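Local structure of decapping nuclease RAI1 (Scheffersomyces stipitis, 5BTO) at residues 45-57 against 231-243. The protein removes NAD and m7G caps and pyrophosphate from the 5' ends of RNAs, using a divalent metal, and stabilises and stimulates the exoribonuclease RAT1. Sequence-based numbering, arbitrary orientation.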
ATOM      1  N   LYS A  45      20.634  23.267 -32.910  1.00 26.67           N
ATOM      2  CA  LYS A  45      21.097  22.913 -34.243  1.00 28.64           C
ATOM      3  C   LYS A  45      22.352  22.053 -34.182  1.00 30.05           C
ATOM      4  O   LYS A  45      22.436  21.017 -34.846  1.00 30.12           O
ATOM      5  CB  LYS A  45      21.347  24.162 -35.084  1.00 29.96           C
ATOM      6  CG  LYS A  45      21.664  23.832 -36.529  1.00 33.71           C
ATOM      7  CD  LYS A  45      21.595  25.076 -37.394  1.00 39.33           C
ATOM      8  CE  LYS A  45      21.561  24.714 -38.871  1.00 42.02           C
ATOM      9  NZ  LYS A  45      22.755  23.932 -39.267  1.00 44.40           N
ATOM     10  N   ILE A  46      23.323  22.482 -33.382  1.00 30.05           N
ATOM     11  CA  ILE A  46      24.566  21.740 -33.210  1.00 30.28           C
ATOM     12  C   ILE A  46      24.339  20.344 -32.619  1.00 28.66           C
ATOM     13  O   ILE A  46      24.926  19.364 -33.082  1.00 29.94           O
ATOM     14  CB  ILE A  46      25.576  22.519 -32.340  1.00 31.88           C
ATOM     15  CG1 ILE A  46      25.971  23.830 -33.030  1.00 32.29           C
ATOM     16  CG2 ILE A  46      26.813  21.674 -32.066  1.00 33.80           C
ATOM     17  CD1 ILE A  46      27.005  24.633 -32.268  1.00 32.68           C
ATOM     18  N   VAL A  47      23.493  20.250 -31.595  1.00 25.87           N
ATOM     19  CA  VAL A  47      23.197  18.956 -31.002  1.00 23.42           C
ATOM     20  C   VAL A  47      22.625  18.000 -32.043  1.00 22.50           C
ATOM     21  O   VAL A  47      23.052  16.850 -32.145  1.00 23.89           O
ATOM     22  CB  VAL A  47      22.223  19.076 -29.809  1.00 23.10           C
ATOM     23  CG1 VAL A  47      21.715  17.708 -29.401  1.00 25.74           C
ATOM     24  CG2 VAL A  47      22.918  19.751 -28.636  1.00 25.63           C
ATOM     25  N   LYS A  48      21.657  18.483 -32.811  1.00 21.84           N
ATOM     26  CA  LYS A  48      20.994  17.663 -33.819  1.00 25.65           C
ATOM     27  C   LYS A  48      21.908  17.320 -34.999  1.00 28.59           C
ATOM     28  O   LYS A  48      21.836  16.217 -35.535  1.00 29.73           O
ATOM     29  CB  LYS A  48      19.725  18.359 -34.317  1.00 27.68           C
ATOM     30  CG  LYS A  48      18.669  18.565 -33.241  1.00 31.86           C
ATOM     31  CD  LYS A  48      17.852  17.314 -33.022  1.00 33.82           C
ATOM     32  CE  LYS A  48      16.965  17.434 -31.786  1.00 37.05           C
ATOM     33  NZ  LYS A  48      15.962  16.346 -31.752  1.00 38.16           N
ATOM     34  N   ASP A  49      22.768  18.258 -35.389  1.00 28.23           N
ATOM     35  CA  ASP A  49      23.628  18.067 -36.564  1.00 27.80           C
ATOM     36  C   ASP A  49      24.897  17.263 -36.288  1.00 27.72           C
ATOM     37  O   ASP A  49      25.457  16.647 -37.203  1.00 28.83           O
ATOM     38  CB  ASP A  49      24.033  19.415 -37.169  1.00 31.18           C
ATOM     39  CG  ASP A  49      22.892  20.111 -37.880  1.00 35.97           C
ATOM     40  OD1 ASP A  49      21.812  19.501 -38.025  1.00 37.21           O
ATOM     41  OD2 ASP A  49      23.088  21.273 -38.310  1.00 38.59           O
ATOM     42  N   GLU A  50      25.362  17.274 -35.044  1.00 27.10           N
ATOM     43  CA  GLU A  50      26.701  16.771 -34.749  1.00 28.66           C
ATOM     44  C   GLU A  50      26.761  15.711 -33.662  1.00 26.17           C
ATOM     45  O   GLU A  50      27.779  15.033 -33.511  1.00 30.14           O
ATOM     46  CB  GLU A  50      27.625  17.924 -34.355  1.00 30.53           C
ATOM     47  CG  GLU A  50      27.804  18.986 -35.429  1.00 35.11           C
ATOM     48  CD  GLU A  50      28.811  20.046 -35.022  1.00 41.75           C
ATOM     49  OE1 GLU A  50      29.375  19.934 -33.909  1.00 45.09           O
ATOM     50  OE2 GLU A  50      29.037  20.992 -35.809  1.00 44.37           O
ATOM     51  N   ASN A  51      25.687  15.574 -32.893  1.00 23.59           N
ATOM     52  CA  ASN A  51      25.737  14.714 -31.715  1.00 22.61           C
ATOM     53  C   ASN A  51      24.722  13.573 -31.707  1.00 23.19           C
ATOM     54  O   ASN A  51      24.436  13.006 -30.648  1.00 25.45           O
ATOM     55  CB  ASN A  51      25.601  15.558 -30.439  1.00 24.15           C
ATOM     56  CG  ASN A  51      26.753  16.531 -30.260  1.00 24.45           C
ATOM     57  OD1 ASN A  51      26.702  17.674 -30.727  1.00 26.67           O
ATOM     58  ND2 ASN A  51      27.811  16.075 -29.604  1.00 23.96           N
ATOM     59  N   VAL A  52      24.201  13.236 -32.884  1.00 22.09           N
ATOM     60  CA  VAL A  52      23.188  12.196 -33.052  1.00 24.34           C
ATOM     61  C   VAL A  52      23.740  11.070 -33.924  1.00 23.40           C
ATOM     62  O   VAL A  52      24.292  11.337 -34.991  1.00 26.33           O
ATOM     63  CB  VAL A  52      21.943  12.772 -33.780  1.00 27.75           C
ATOM     64  CG1 VAL A  52      20.983  11.667 -34.180  1.00 29.57           C
ATOM     65  CG2 VAL A  52      21.241  13.824 -32.923  1.00 29.45           C
ATOM     66  N   SER A  53      23.587   9.826 -33.482  1.00 22.21           N
ATOM     67  CA  SER A  53      23.980   8.655 -34.280  1.00 21.95           C
ATOM     68  C   SER A  53      22.810   8.084 -35.085  1.00 19.91           C
ATOM     69  O   SER A  53      21.643   8.260 -34.715  1.00 19.05           O
ATOM     70  CB  SER A  53      24.547   7.546 -33.376  1.00 24.70           C
ATOM     71  OG  SER A  53      25.686   7.994 -32.660  1.00 29.98           O
ATOM     72  N   TYR A  54      23.131   7.385 -36.174  1.00 19.40           N
ATOM     73  CA  TYR A  54      22.127   6.786 -37.063  1.00 20.45           C
ATOM     74  C   TYR A  54      22.345   5.286 -37.233  1.00 20.46           C
ATOM     75  O   TYR A  54      23.442   4.849 -37.579  1.00 24.19           O
ATOM     76  CB  TYR A  54      22.149   7.471 -38.441  1.00 19.81           C
ATOM     77  CG  TYR A  54      21.751   8.924 -38.381  1.00 21.86           C
ATOM     78  CD1 TYR A  54      22.652   9.888 -37.959  1.00 23.05           C
ATOM     79  CD2 TYR A  54      20.464   9.325 -38.710  1.00 22.99           C
ATOM     80  CE1 TYR A  54      22.288  11.223 -37.884  1.00 24.81           C
ATOM     81  CE2 TYR A  54      20.087  10.655 -38.641  1.00 26.03           C
ATOM     82  CZ  TYR A  54      21.007  11.600 -38.225  1.00 26.54           C
ATOM     83  OH  TYR A  54      20.646  12.926 -38.153  1.00 29.63           O
ATOM     84  N   TYR A  55      21.296   4.500 -37.014  1.00 18.94           N
ATOM     85  CA  TYR A  55      21.406   3.044 -37.097  1.00 17.07           C
ATOM     86  C   TYR A  55      21.913   2.588 -38.457  1.00 19.18           C
ATOM     87  O   TYR A  55      21.475   3.084 -39.488  1.00 22.34           O
ATOM     88  CB  TYR A  55      20.051   2.392 -36.859  1.00 18.81           C
ATOM     89  CG  TYR A  55      20.130   0.900 -36.661  1.00 17.12           C
ATOM     90  CD1 TYR A  55      20.796   0.365 -35.566  1.00 18.48           C
ATOM     91  CD2 TYR A  55      19.515   0.028 -37.548  1.00 20.79           C
ATOM     92  CE1 TYR A  55      20.866  -1.000 -35.373  1.00 20.71           C
ATOM     93  CE2 TYR A  55      19.579  -1.345 -37.362  1.00 23.19           C
ATOM     94  CZ  TYR A  55      20.252  -1.853 -36.277  1.00 23.07           C
ATOM     95  OH  TYR A  55      20.308  -3.215 -36.089  1.00 25.56           O
ATOM     96  N   TYR A  56      22.827   1.628 -38.458  1.00 21.35           N
ATOM     97  CA  TYR A  56      23.244   1.015 -39.708  1.00 25.09           C
ATOM     98  C   TYR A  56      23.895  -0.337 -39.455  1.00 26.43           C
ATOM     99  O   TYR A  56      25.028  -0.407 -38.982  1.00 29.23           O
ATOM    100  CB  TYR A  56      24.191   1.943 -40.472  1.00 26.16           C
ATOM    101  CG  TYR A  56      24.546   1.417 -41.844  1.00 31.56           C
ATOM    102  CD1 TYR A  56      23.575   1.290 -42.828  1.00 35.55           C
ATOM    103  CD2 TYR A  56      25.838   1.048 -42.141  1.00 33.81           C
ATOM    104  CE1 TYR A  56      23.890   0.804 -44.083  1.00 38.91           C
ATOM    105  CE2 TYR A  56      26.170   0.562 -43.387  1.00 37.47           C
ATOM    106  CZ  TYR A  56      25.190   0.441 -44.356  1.00 40.59           C
ATOM    107  OH  TYR A  56      25.516  -0.042 -45.603  1.00 43.89           O
ATOM    108  N   LEU A  57      23.171  -1.408 -39.768  1.00 27.98           N
ATOM    109  CA  LEU A  57      23.707  -2.756 -39.591  1.00 30.14           C
ATOM    110  C   LEU A  57      23.038  -3.761 -40.524  1.00 30.77           C
ATOM    111  O   LEU A  57      21.911  -4.200 -40.287  1.00 29.20           O
ATOM    112  CB  LEU A  57      23.548  -3.198 -38.139  1.00 33.42           C
ATOM    113  CG  LEU A  57      24.271  -4.488 -37.760  1.00 34.98           C
ATOM    114  CD1 LEU A  57      25.748  -4.380 -38.110  1.00 36.35           C
ATOM    115  CD2 LEU A  57      24.078  -4.778 -36.282  1.00 35.34           C
ATOM    116  N   LEU A 231       8.454  16.432 -16.923  1.00 13.12           N
ATOM    117  CA  LEU A 231       9.535  16.643 -17.877  1.00 13.64           C
ATOM    118  C   LEU A 231      10.553  15.550 -17.574  1.00 15.26           C
ATOM    119  O   LEU A 231      10.992  15.411 -16.420  1.00 15.77           O
ATOM    120  CB  LEU A 231      10.154  18.033 -17.678  1.00 16.72           C
ATOM    121  CG  LEU A 231      11.123  18.537 -18.749  1.00 19.59           C
ATOM    122  CD1 LEU A 231      10.383  18.798 -20.057  1.00 23.43           C
ATOM    123  CD2 LEU A 231      11.855  19.800 -18.327  1.00 20.85           C
ATOM    124  N   LEU A 232      10.885  14.735 -18.573  1.00 13.24           N
ATOM    125  CA  LEU A 232      11.859  13.659 -18.369  1.00 13.18           C
ATOM    126  C   LEU A 232      13.034  13.790 -19.325  1.00 13.33           C
ATOM    127  O   LEU A 232      12.842  13.911 -20.545  1.00 14.50           O
ATOM    128  CB  LEU A 232      11.237  12.280 -18.618  1.00 16.71           C
ATOM    129  CG  LEU A 232      10.088  11.749 -17.782  1.00 19.90           C
ATOM    130  CD1 LEU A 232       9.813  10.278 -18.158  1.00 17.74           C
ATOM    131  CD2 LEU A 232      10.452  11.883 -16.326  1.00 21.47           C
ATOM    132  N   ALA A 233      14.244  13.723 -18.788  1.00 14.15           N
ATOM    133  CA  ALA A 233      15.447  13.720 -19.623  1.00 13.35           C
ATOM    134  C   ALA A 233      15.973  12.284 -19.739  1.00 13.88           C
ATOM    135  O   ALA A 233      16.053  11.564 -18.736  1.00 14.46           O
ATOM    136  CB  ALA A 233      16.502  14.627 -19.019  1.00 14.76           C
ATOM    137  N   GLY A 234      16.329  11.867 -20.952  1.00 14.10           N
ATOM    138  CA  GLY A 234      16.823  10.521 -21.151  1.00 14.63           C
ATOM    139  C   GLY A 234      17.783  10.382 -22.314  1.00 14.51           C
ATOM    140  O   GLY A 234      17.553  10.947 -23.383  1.00 15.77           O
ATOM    141  N   GLU A 235      18.853   9.618 -22.113  1.00 15.69           N
ATOM    142  CA  GLU A 235      19.762   9.303 -23.219  1.00 15.94           C
ATOM    143  C   GLU A 235      19.060   8.486 -24.292  1.00 15.96           C
ATOM    144  O   GLU A 235      18.280   7.574 -23.996  1.00 17.06           O
ATOM    145  CB  GLU A 235      21.013   8.556 -22.742  1.00 18.60           C
ATOM    146  CG  GLU A 235      22.041   8.378 -23.874  1.00 21.06           C
ATOM    147  CD  GLU A 235      23.310   7.664 -23.461  1.00 28.72           C
ATOM    148  OE1 GLU A 235      23.428   7.299 -22.274  1.00 30.24           O
ATOM    149  OE2 GLU A 235      24.193   7.462 -24.334  1.00 31.89           O
ATOM    150  N   VAL A 236      19.367   8.816 -25.545  1.00 14.77           N
ATOM    151  CA  VAL A 236      18.810   8.139 -26.706  1.00 15.46           C
ATOM    152  C   VAL A 236      19.974   7.620 -27.533  1.00 15.97           C
ATOM    153  O   VAL A 236      20.950   8.342 -27.768  1.00 17.87           O
ATOM    154  CB  VAL A 236      17.945   9.119 -27.535  1.00 17.79           C
ATOM    155  CG1 VAL A 236      17.718   8.596 -28.963  1.00 18.69           C
ATOM    156  CG2 VAL A 236      16.617   9.408 -26.808  1.00 20.06           C
ATOM    157  N   ASP A 237      19.886   6.364 -27.962  1.00 15.27           N
ATOM    158  CA  ASP A 237      21.037   5.718 -28.583  1.00 16.98           C
ATOM    159  C   ASP A 237      21.244   6.123 -30.042  1.00 18.23           C
ATOM    160  O   ASP A 237      22.369   6.395 -30.452  1.00 21.79           O
ATOM    161  CB  ASP A 237      20.952   4.195 -28.463  1.00 18.59           C
ATOM    162  CG  ASP A 237      21.014   3.728 -27.018  1.00 23.14           C
ATOM    163  OD1 ASP A 237      21.674   4.421 -26.217  1.00 24.65           O
ATOM    164  OD2 ASP A 237      20.407   2.685 -26.686  1.00 22.65           O
ATOM    165  N   CYS A 238      20.166   6.176 -30.815  1.00 17.66           N
ATOM    166  CA  CYS A 238      20.292   6.517 -32.229  1.00 17.12           C
ATOM    167  C   CYS A 238      18.959   6.875 -32.867  1.00 17.80           C
ATOM    168  O   CYS A 238      17.896   6.736 -32.262  1.00 17.11           O
ATOM    169  CB  CYS A 238      20.953   5.358 -33.002  1.00 18.86           C
ATOM    170  SG  CYS A 238      19.905   3.932 -33.276  1.00 22.90           S
ATOM    171  N   VAL A 239      19.038   7.354 -34.105  1.00 17.44           N
ATOM    172  CA  VAL A 239      17.880   7.563 -34.953  1.00 18.81           C
ATOM    173  C   VAL A 239      17.811   6.383 -35.915  1.00 19.42           C
ATOM    174  O   VAL A 239      18.841   5.970 -36.449  1.00 20.82           O
ATOM    175  CB  VAL A 239      18.052   8.875 -35.752  1.00 18.98           C
ATOM    176  CG1 VAL A 239      17.011   9.002 -36.841  1.00 20.62           C
ATOM    177  CG2 VAL A 239      17.969  10.060 -34.792  1.00 21.36           C
ATOM    178  N   TRP A 240      16.624   5.817 -36.124  1.00 19.10           N
ATOM    179  CA  TRP A 240      16.526   4.685 -37.052  1.00 21.97           C
ATOM    180  C   TRP A 240      16.340   5.095 -38.503  1.00 23.57           C
ATOM    181  O   TRP A 240      16.753   4.376 -39.406  1.00 23.30           O
ATOM    182  CB  TRP A 240      15.476   3.653 -36.625  1.00 24.02           C
ATOM    183  CG  TRP A 240      14.064   4.112 -36.628  1.00 25.02           C
ATOM    184  CD1 TRP A 240      13.398   4.751 -35.609  1.00 27.11           C
ATOM    185  CD2 TRP A 240      13.111   3.928 -37.676  1.00 28.78           C
ATOM    186  NE1 TRP A 240      12.092   4.990 -35.979  1.00 28.38           N
ATOM    187  CE2 TRP A 240      11.894   4.499 -37.244  1.00 28.84           C
ATOM    188  CE3 TRP A 240      13.172   3.349 -38.947  1.00 30.18           C
ATOM    189  CZ2 TRP A 240      10.746   4.498 -38.037  1.00 31.36           C
ATOM    190  CZ3 TRP A 240      12.035   3.351 -39.732  1.00 32.11           C
ATOM    191  CH2 TRP A 240      10.838   3.924 -39.275  1.00 31.61           C
ATOM    192  N   ASP A 241      15.733   6.248 -38.742  1.00 23.12           N
ATOM    193  CA  ASP A 241      15.598   6.698 -40.125  1.00 23.77           C
ATOM    194  C   ASP A 241      16.125   8.112 -40.360  1.00 26.06           C
ATOM    195  O   ASP A 241      17.170   8.289 -40.998  1.00 29.32           O
ATOM    196  CB  ASP A 241      14.172   6.482 -40.663  1.00 25.39           C
ATOM    197  CG  ASP A 241      13.091   7.153 -39.821  1.00 25.97           C
ATOM    198  OD1 ASP A 241      13.396   7.716 -38.751  1.00 23.95           O
ATOM    199  OD2 ASP A 241      11.914   7.100 -40.241  1.00 27.51           O
ATOM    200  N   TYR A 242      15.419   9.111 -39.844  1.00 25.30           N
ATOM    201  CA  TYR A 242      15.812  10.499 -40.045  1.00 24.60           C
ATOM    202  C   TYR A 242      15.204  11.374 -38.958  1.00 24.27           C
ATOM    203  O   TYR A 242      14.252  10.969 -38.289  1.00 22.60           O
ATOM    204  CB  TYR A 242      15.352  10.984 -41.427  1.00 27.49           C
ATOM    205  CG  TYR A 242      13.849  11.005 -41.585  1.00 30.49           C
ATOM    206  CD1 TYR A 242      13.153   9.864 -41.967  1.00 31.66           C
ATOM    207  CD2 TYR A 242      13.125  12.163 -41.343  1.00 32.10           C
ATOM    208  CE1 TYR A 242      11.776   9.877 -42.094  1.00 32.66           C
ATOM    209  CE2 TYR A 242      11.754  12.188 -41.476  1.00 33.91           C
ATOM    210  CZ  TYR A 242      11.085  11.042 -41.847  1.00 35.19           C
ATOM    211  OH  TYR A 242       9.715  11.072 -41.976  1.00 38.48           O
ATOM    212  N   ILE A 243      15.761  12.567 -38.775  1.00 25.36           N
ATOM    213  CA  ILE A 243      15.190  13.536 -37.841  1.00 28.93           C
ATOM    214  C   ILE A 243      14.150  14.413 -38.544  1.00 29.98           C
ATOM    215  O   ILE A 243      14.442  15.007 -39.580  1.00 34.48           O
ATOM    216  CB  ILE A 243      16.268  14.446 -37.225  1.00 31.00           C
ATOM    217  CG1 ILE A 243      17.206  13.641 -36.327  1.00 35.11           C
ATOM    218  CG2 ILE A 243      15.615  15.563 -36.410  1.00 32.59           C
ATOM    219  CD1 ILE A 243      16.555  13.162 -35.072  1.00 38.38           C
TER
HETATM  220  O   HOH W   1      18.102  13.224 -40.354  1.00 43.84           O
HETATM  221  O   HOH W   2      19.238   4.189 -40.422  1.00 29.75           O
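V239 grips the chain on either side of Y54 through its own backbone: its N donates to S53 O at 2.8 Å, and its O accepts from Y55 N at 2.9 Å in a nearly straight bond (171° at the hydrogen). With both chains running the same way, this is a single parallel beta bridge, backed by a CA-H...O contact from Y54 CA to V239 O. The side chains of Y54 and V239 lie alongside each other, Y54 CD2 reaching 3.8 Å from V239 CB. With its CG anti to the carbonyl carbon (chi1 -64°), the long tyrosine carries its hydroxyl on to I243, and Y54 OH lies 4.0 Å from I243 CG1; a water bound to I243 N makes a weak bond to the same hydroxyl. With an alanine in place of Y54, V239 would probably lose the ring packed along its flank, I243 CG1 the hydroxyl beside it, and that water its weak phenolic partner. Branched V239 serves two neighbours, since its other methyl, CG2, presses tightly against V52 CG1 at 3.5 Å. C238 is small enough for its CB to come close to S53 O, and its SG meets Y55 CB at 3.9 Å, oblique to the Y55 ring. Beyond the bridge the chains part, and a second water links them, donating to both Y55 O and W240 O. Farther back, K48 lays its aliphatic chain near I243 while its NZ forms a salt bridge with E28. D237, just before the bridge, binds the divalent metal near E186 and E256, and its OD2 accepts from L257 N. The bridge thus joins two small sheets of this PD-(D/E)XK nuclease: strand 54-55, which follows helix 44-50 and pairs antiparallel with 190-191, and edge strand 238-239, which pairs antiparallel with 254-261.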